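Local coordinates for reticulocyte binding protein (Streptococcus agalactiae COH1, PDB 3FAW) that probably hydrolyses alpha-1,6 branch linkages of pullulan and related alpha-glucans as a secreted, cell-wall-attached streptococcal pullulanase, at residues F322-M327 with S355-E360; M327-S332 with E360-P365. All coordinates share one frame; numbering follows the deposited sequence.

Interaction 1: F322-M327 with S355-E360; sequences FYVNEM and SGMYSE
Glu326 OE2 is gripped by two donors: the backbone N of Gly356, at 2.9 Å in a weak bond bent to 143°, and a water that donates a hydrogen bond to it at 2.9 Å. The same water accepts from Ser355 OG at 2.7 Å, bridging serine and carboxylate. Ser355 OG, anti to the backbone N (chi1 179°), also accepts from Met357 N and closes an ST turn at the start of the 355-360 segment. The Glu326 chain runs extended beyond CG, bringing its carboxylate over Gly356 with OE1 3.5 Å from Gly356 CA. OE1 accepts a hydrogen bond from the backbone N of Trp227, so both oxygens of the buried carboxylate have donors. Both segments belong to the long loop that follows the second strand of the catalytic TIM barrel, 312-315, and precedes helix 367-381. Gly356 to Ser359 form a type I beta turn there, and an Asx turn, Asn325 OD1 to Met327 N, shapes the facing segment. A second water lies between Glu326 O (2.7 Å) and Gly356 O (2.8 Å). Beside this polar seam Met357, bent at chi2 (66°), sets its SD 3.5 Å from Val324 CG2, the two side chains crossing obliquely; its CE lies 4.1 Å from Glu326 O.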
loop_
_atom_site.group_PDB
_atom_site.type_symbol
_atom_site.label_atom_id
_atom_site.label_comp_id
_atom_site.label_asym_id
_atom_site.label_seq_id
_atom_site.Cartn_x
_atom_site.Cartn_y
_atom_site.Cartn_z
ATOM N N PHE A 322 2.251 6.537 -13.399
ATOM C CA PHE A 322 2.774 6.774 -14.748
ATOM C C PHE A 322 1.772 6.504 -15.873
ATOM O O PHE A 322 1.538 7.368 -16.724
ATOM C CB PHE A 322 4.043 5.929 -14.957
ATOM C CG PHE A 322 4.790 6.239 -16.232
ATOM C CD1 PHE A 322 5.783 7.210 -16.250
ATOM C CD2 PHE A 322 4.511 5.545 -17.408
ATOM C CE1 PHE A 322 6.481 7.495 -17.424
ATOM C CE2 PHE A 322 5.202 5.819 -18.585
ATOM C CZ PHE A 322 6.188 6.794 -18.594
ATOM N N TYR A 323 1.193 5.308 -15.893
ATOM C CA TYR A 323 0.318 4.903 -16.999
ATOM C C TYR A 323 -1.077 5.511 -16.856
ATOM O O TYR A 323 -1.974 4.911 -16.260
ATOM C CB TYR A 323 0.237 3.381 -17.091
ATOM C CG TYR A 323 1.565 2.724 -17.382
ATOM C CD1 TYR A 323 2.206 1.956 -16.416
ATOM C CD2 TYR A 323 2.183 2.869 -18.623
ATOM C CE1 TYR A 323 3.425 1.341 -16.672
ATOM C CE2 TYR A 323 3.409 2.257 -18.891
ATOM C CZ TYR A 323 4.021 1.497 -17.906
ATOM O OH TYR A 323 5.229 0.887 -18.150
ATOM N N VAL A 324 -1.240 6.709 -17.408
ATOM C CA VAL A 324 -2.484 7.465 -17.286
ATOM C C VAL A 324 -2.512 8.669 -18.238
ATOM O O VAL A 324 -1.463 9.198 -18.620
ATOM C CB VAL A 324 -2.682 7.981 -15.836
ATOM C CG1 VAL A 324 -1.699 9.107 -15.526
ATOM C CG2 VAL A 324 -4.119 8.444 -15.605
ATOM N N ASN A 325 -3.722 9.078 -18.611
ATOM C CA ASN A 325 -3.970 10.345 -19.293
ATOM C C ASN A 325 -4.893 11.161 -18.408
ATOM O O ASN A 325 -6.100 10.910 -18.347
ATOM C CB ASN A 325 -4.612 10.135 -20.669
ATOM C CG ASN A 325 -4.892 11.451 -21.401
ATOM O OD1 ASN A 325 -4.520 12.533 -20.942
ATOM N ND2 ASN A 325 -5.543 11.353 -22.553
ATOM N N GLU A 326 -4.318 12.133 -17.716
ATOM C CA GLU A 326 -5.062 12.926 -16.742
ATOM C C GLU A 326 -6.008 13.943 -17.397
ATOM O O GLU A 326 -6.856 14.524 -16.723
ATOM C CB GLU A 326 -4.085 13.629 -15.795
ATOM C CG GLU A 326 -3.210 12.666 -14.988
ATOM C CD GLU A 326 -2.119 13.365 -14.192
ATOM O OE1 GLU A 326 -1.800 14.540 -14.495
ATOM O OE2 GLU A 326 -1.580 12.732 -13.257
ATOM N N MET A 327 -5.861 14.147 -18.704
ATOM C CA MET A 327 -6.739 15.039 -19.452
ATOM C C MET A 327 -8.007 14.339 -19.975
ATOM O O MET A 327 -8.848 14.981 -20.601
ATOM C CB MET A 327 -5.963 15.683 -20.604
ATOM C CG MET A 327 -4.763 16.523 -20.159
ATOM S SD MET A 327 -5.149 17.775 -18.905
ATOM C CE MET A 327 -6.402 18.753 -19.742
ATOM N N SER A 355 -1.013 12.861 -7.863
ATOM C CA SER A 355 -1.552 12.600 -9.188
ATOM C C SER A 355 -2.504 13.729 -9.581
ATOM O O SER A 355 -3.222 14.272 -8.735
ATOM C CB SER A 355 -2.296 11.263 -9.198
ATOM O OG SER A 355 -2.862 10.994 -10.470
ATOM N N GLY A 356 -2.497 14.086 -10.861
ATOM C CA GLY A 356 -3.461 15.035 -11.402
ATOM C C GLY A 356 -4.802 14.401 -11.768
ATOM O O GLY A 356 -5.737 15.111 -12.121
ATOM N N MET A 357 -4.900 13.071 -11.682
ATOM C CA MET A 357 -6.126 12.347 -12.068
ATOM C C MET A 357 -7.346 12.687 -11.198
ATOM O O MET A 357 -8.483 12.631 -11.674
ATOM C CB MET A 357 -5.882 10.834 -12.025
ATOM C CG MET A 357 -6.944 9.974 -12.734
ATOM S SD MET A 357 -6.991 10.226 -14.522
ATOM C CE MET A 357 -8.372 11.356 -14.676
ATOM N N TYR A 358 -7.105 13.031 -9.934
ATOM C CA TYR A 358 -8.181 13.288 -8.976
ATOM C C TYR A 358 -8.417 14.774 -8.730
ATOM O O TYR A 358 -9.146 15.156 -7.805
ATOM C CB TYR A 358 -7.889 12.545 -7.671
ATOM C CG TYR A 358 -7.518 11.105 -7.920
ATOM C CD1 TYR A 358 -8.316 10.295 -8.727
ATOM C CD2 TYR A 358 -6.357 10.552 -7.382
ATOM C CE1 TYR A 358 -7.985 8.981 -8.977
ATOM C CE2 TYR A 358 -6.021 9.231 -7.620
ATOM C CZ TYR A 358 -6.838 8.452 -8.424
ATOM O OH TYR A 358 -6.519 7.144 -8.678
ATOM N N SER A 359 -7.826 15.601 -9.589
ATOM C CA SER A 359 -7.974 17.049 -9.525
ATOM C C SER A 359 -8.968 17.530 -10.573
ATOM O O SER A 359 -8.999 17.026 -11.702
ATOM C CB SER A 359 -6.617 17.723 -9.752
ATOM O OG SER A 359 -6.750 19.130 -9.883
ATOM N N GLU A 360 -9.779 18.512 -10.199
ATOM C CA GLU A 360 -10.687 19.153 -11.150
ATOM C C GLU A 360 -9.928 20.037 -12.146
ATOM O O GLU A 360 -10.396 20.259 -13.262
ATOM C CB GLU A 360 -11.756 19.955 -10.407
ATOM C CG GLU A 360 -12.757 19.066 -9.682
ATOM C CD GLU A 360 -13.948 19.832 -9.161
ATOM O OE1 GLU A 360 -13.738 20.769 -8.364
ATOM O OE2 GLU A 360 -15.090 19.493 -9.541
HETATM O O HOH W 1 -0.934 10.126 -12.119
HETATM O O HOH W 2 -7.570 14.676 -14.139
#

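Interaction 2: M327-S332 with E360-P365; sequences MDKSRS and EKPKDP. With CA (calcium ion), chain B.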
loop_
_atom_site.group_PDB
_atom_site.type_symbol
_atom_site.label_atom_id
_atom_site.label_comp_id
_atom_site.label_asym_id
_atom_site.label_seq_id
_atom_site.Cartn_x
_atom_site.Cartn_y
_atom_site.Cartn_z
ATOM N N MET A 327 -5.861 14.147 -18.704
ATOM C CA MET A 327 -6.739 15.039 -19.452
ATOM C C MET A 327 -8.007 14.339 -19.975
ATOM O O MET A 327 -8.848 14.981 -20.601
ATOM C CB MET A 327 -5.963 15.683 -20.604
ATOM C CG MET A 327 -4.763 16.523 -20.159
ATOM S SD MET A 327 -5.149 17.775 -18.905
ATOM C CE MET A 327 -6.402 18.753 -19.742
ATOM N N ASP A 328 -8.140 13.038 -19.708
ATOM C CA ASP A 328 -9.323 12.251 -20.089
ATOM C C ASP A 328 -10.023 11.764 -18.823
ATOM O O ASP A 328 -9.590 10.789 -18.199
ATOM C CB ASP A 328 -8.889 11.064 -20.962
ATOM C CG ASP A 328 -10.022 10.084 -21.261
ATOM O OD1 ASP A 328 -11.213 10.458 -21.175
ATOM O OD2 ASP A 328 -9.706 8.923 -21.596
ATOM N N LYS A 329 -11.095 12.457 -18.440
ATOM C CA LYS A 329 -11.885 12.089 -17.260
ATOM C C LYS A 329 -13.132 11.273 -17.625
ATOM O O LYS A 329 -13.978 11.014 -16.768
ATOM C CB LYS A 329 -12.295 13.344 -16.482
ATOM C CG LYS A 329 -11.132 14.083 -15.844
ATOM C CD LYS A 329 -11.606 15.294 -15.066
ATOM C CE LYS A 329 -10.463 15.979 -14.332
ATOM N NZ LYS A 329 -9.859 15.092 -13.307
ATOM N N SER A 330 -13.229 10.853 -18.884
ATOM C CA SER A 330 -14.422 10.173 -19.380
ATOM C C SER A 330 -14.660 8.833 -18.689
ATOM O O SER A 330 -13.718 8.110 -18.361
ATOM C CB SER A 330 -14.347 9.974 -20.901
ATOM O OG SER A 330 -13.338 9.043 -21.255
ATOM N N ARG A 331 -15.936 8.527 -18.471
ATOM C CA ARG A 331 -16.359 7.247 -17.925
ATOM C C ARG A 331 -16.219 6.146 -18.975
ATOM O O ARG A 331 -16.637 6.312 -20.123
ATOM C CB ARG A 331 -17.811 7.332 -17.456
ATOM C CG ARG A 331 -18.352 6.050 -16.838
ATOM C CD ARG A 331 -19.830 6.168 -16.491
ATOM N NE ARG A 331 -20.048 7.038 -15.333
ATOM C CZ ARG A 331 -20.653 8.228 -15.345
ATOM N NH1 ARG A 331 -21.140 8.754 -16.466
ATOM N NH2 ARG A 331 -20.780 8.901 -14.208
ATOM N N SER A 332 -15.617 5.030 -18.572
ATOM C CA SER A 332 -15.552 3.832 -19.397
ATOM C C SER A 332 -16.762 2.973 -19.036
ATOM O O SER A 332 -16.831 2.403 -17.944
ATOM C CB SER A 332 -14.240 3.071 -19.159
ATOM O OG SER A 332 -13.898 3.032 -17.781
ATOM N N GLU A 360 -9.779 18.512 -10.199
ATOM C CA GLU A 360 -10.687 19.153 -11.150
ATOM C C GLU A 360 -9.928 20.037 -12.146
ATOM O O GLU A 360 -10.396 20.259 -13.262
ATOM C CB GLU A 360 -11.756 19.955 -10.407
ATOM C CG GLU A 360 -12.757 19.066 -9.682
ATOM C CD GLU A 360 -13.948 19.832 -9.161
ATOM O OE1 GLU A 360 -13.738 20.769 -8.364
ATOM O OE2 GLU A 360 -15.090 19.493 -9.541
ATOM N N LYS A 361 -8.749 20.513 -11.745
ATOM C CA LYS A 361 -7.934 21.401 -12.576
ATOM C C LYS A 361 -6.487 20.906 -12.683
ATOM O O LYS A 361 -5.580 21.526 -12.132
ATOM C CB LYS A 361 -7.965 22.821 -11.998
ATOM C CG LYS A 361 -9.357 23.423 -11.930
ATOM C CD LYS A 361 -9.312 24.894 -11.555
ATOM C CE LYS A 361 -9.008 25.782 -12.758
ATOM N NZ LYS A 361 -9.064 27.229 -12.411
ATOM N N PRO A 362 -6.266 19.790 -13.404
ATOM C CA PRO A 362 -4.923 19.191 -13.500
ATOM C C PRO A 362 -3.836 20.103 -14.104
ATOM O O PRO A 362 -2.651 19.921 -13.820
ATOM C CB PRO A 362 -5.146 17.948 -14.380
ATOM C CG PRO A 362 -6.447 18.181 -15.076
ATOM C CD PRO A 362 -7.271 19.024 -14.167
ATOM N N LYS A 363 -4.241 21.069 -14.925
ATOM C CA LYS A 363 -3.308 22.023 -15.528
ATOM C C LYS A 363 -2.814 23.102 -14.549
ATOM O O LYS A 363 -1.867 23.821 -14.859
ATOM C CB LYS A 363 -3.933 22.658 -16.781
ATOM C CG LYS A 363 -4.046 21.673 -17.943
ATOM C CD LYS A 363 -5.168 22.011 -18.911
ATOM C CE LYS A 363 -4.872 23.244 -19.725
ATOM N NZ LYS A 363 -5.902 23.487 -20.775
ATOM N N ASP A 364 -3.452 23.206 -13.382
ATOM C CA ASP A 364 -2.997 24.073 -12.291
ATOM C C ASP A 364 -2.345 23.194 -11.207
ATOM O O ASP A 364 -3.048 22.489 -10.488
ATOM C CB ASP A 364 -4.198 24.846 -11.721
ATOM C CG ASP A 364 -3.834 25.765 -10.551
ATOM O OD1 ASP A 364 -2.673 25.749 -10.078
ATOM O OD2 ASP A 364 -4.733 26.510 -10.100
ATOM N N PRO A 365 -1.001 23.243 -11.074
ATOM C CA PRO A 365 -0.320 22.329 -10.145
ATOM C C PRO A 365 -0.587 22.597 -8.657
ATOM O O PRO A 365 -0.345 21.726 -7.825
ATOM C CB PRO A 365 1.164 22.526 -10.481
ATOM C CG PRO A 365 1.255 23.877 -11.067
ATOM C CD PRO A 365 -0.050 24.135 -11.762
HETATM CA CA CA B . -0.546 25.200 -16.067
HETATM O O HOH W 3 -2.270 25.971 -17.621
HETATM O O HOH W 4 -0.232 23.796 -17.979
HETATM O O HOH W 5 -1.556 27.142 -14.924
HETATM O O HOH W 6 0.921 26.086 -14.224
#
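Apolar contact joins Met327 to Pro362 and Lys363, with no hydrogen bond between the two segments. The thioether of Met327 does the touching: SD lies 4.1 Å from Pro362 CG, and the terminal CE comes to 3.6 Å from Lys363 CD, against the aliphatic part of the lysine. Bends at chi2 (-52°), which places SD, and chi3 (-58°), which places CE, curl the methionine chain, and it crosses the Lys363 side chain at about a right angle. Lys329 adds a looser contact, its CE 4.4 Å from Pro362 CD, while its polar end is bonded to Ser359. Polar bonds work within each segment. Asp328 OD1 receives Ser330 OG at 2.6 Å on its syn lone pair and Ser330 N at 3.1 Å from above the carboxylate plane, the latter closing an Asx turn. On the other side, Lys361 to Asp364 make a type I beta turn, closed by Asp364 N to Lys361 O; the Asp364 side chain then caps a backbone N just beyond Pro365, where the barrel loop leads into helix 367-381. Metal coordination comes from the same turn. Lys363 O binds a calcium ion at 2.3 Å, four waters complete much of the shell, and Lys165 O and Tyr202 OH supply the remaining ligands, so the ion links this loop to the region of the carbohydrate-binding module 48 family.

In the fold
Interactions 1 and 2 fasten the same two parts of one long loop, between strand 312-315 and helix 367-381, at successive levels; their centres are 6 Å apart and they share Met327 and Glu360. Interaction 1 is buried and largely polar, with a carboxylate, backbone amides and bridging waters at its heart. Interaction 2 lies at the surface, where a methionine and the aliphatic parts of lysines meet around a proline and a calcium ion is bound at its outer end. Lys329 of 327-332 ties them together: its NZ reaches Ser359 O of interaction 1 at 2.7 Å, a probable hydrogen bond, while Met357 CE packs 3.8 Å from Asp328 O.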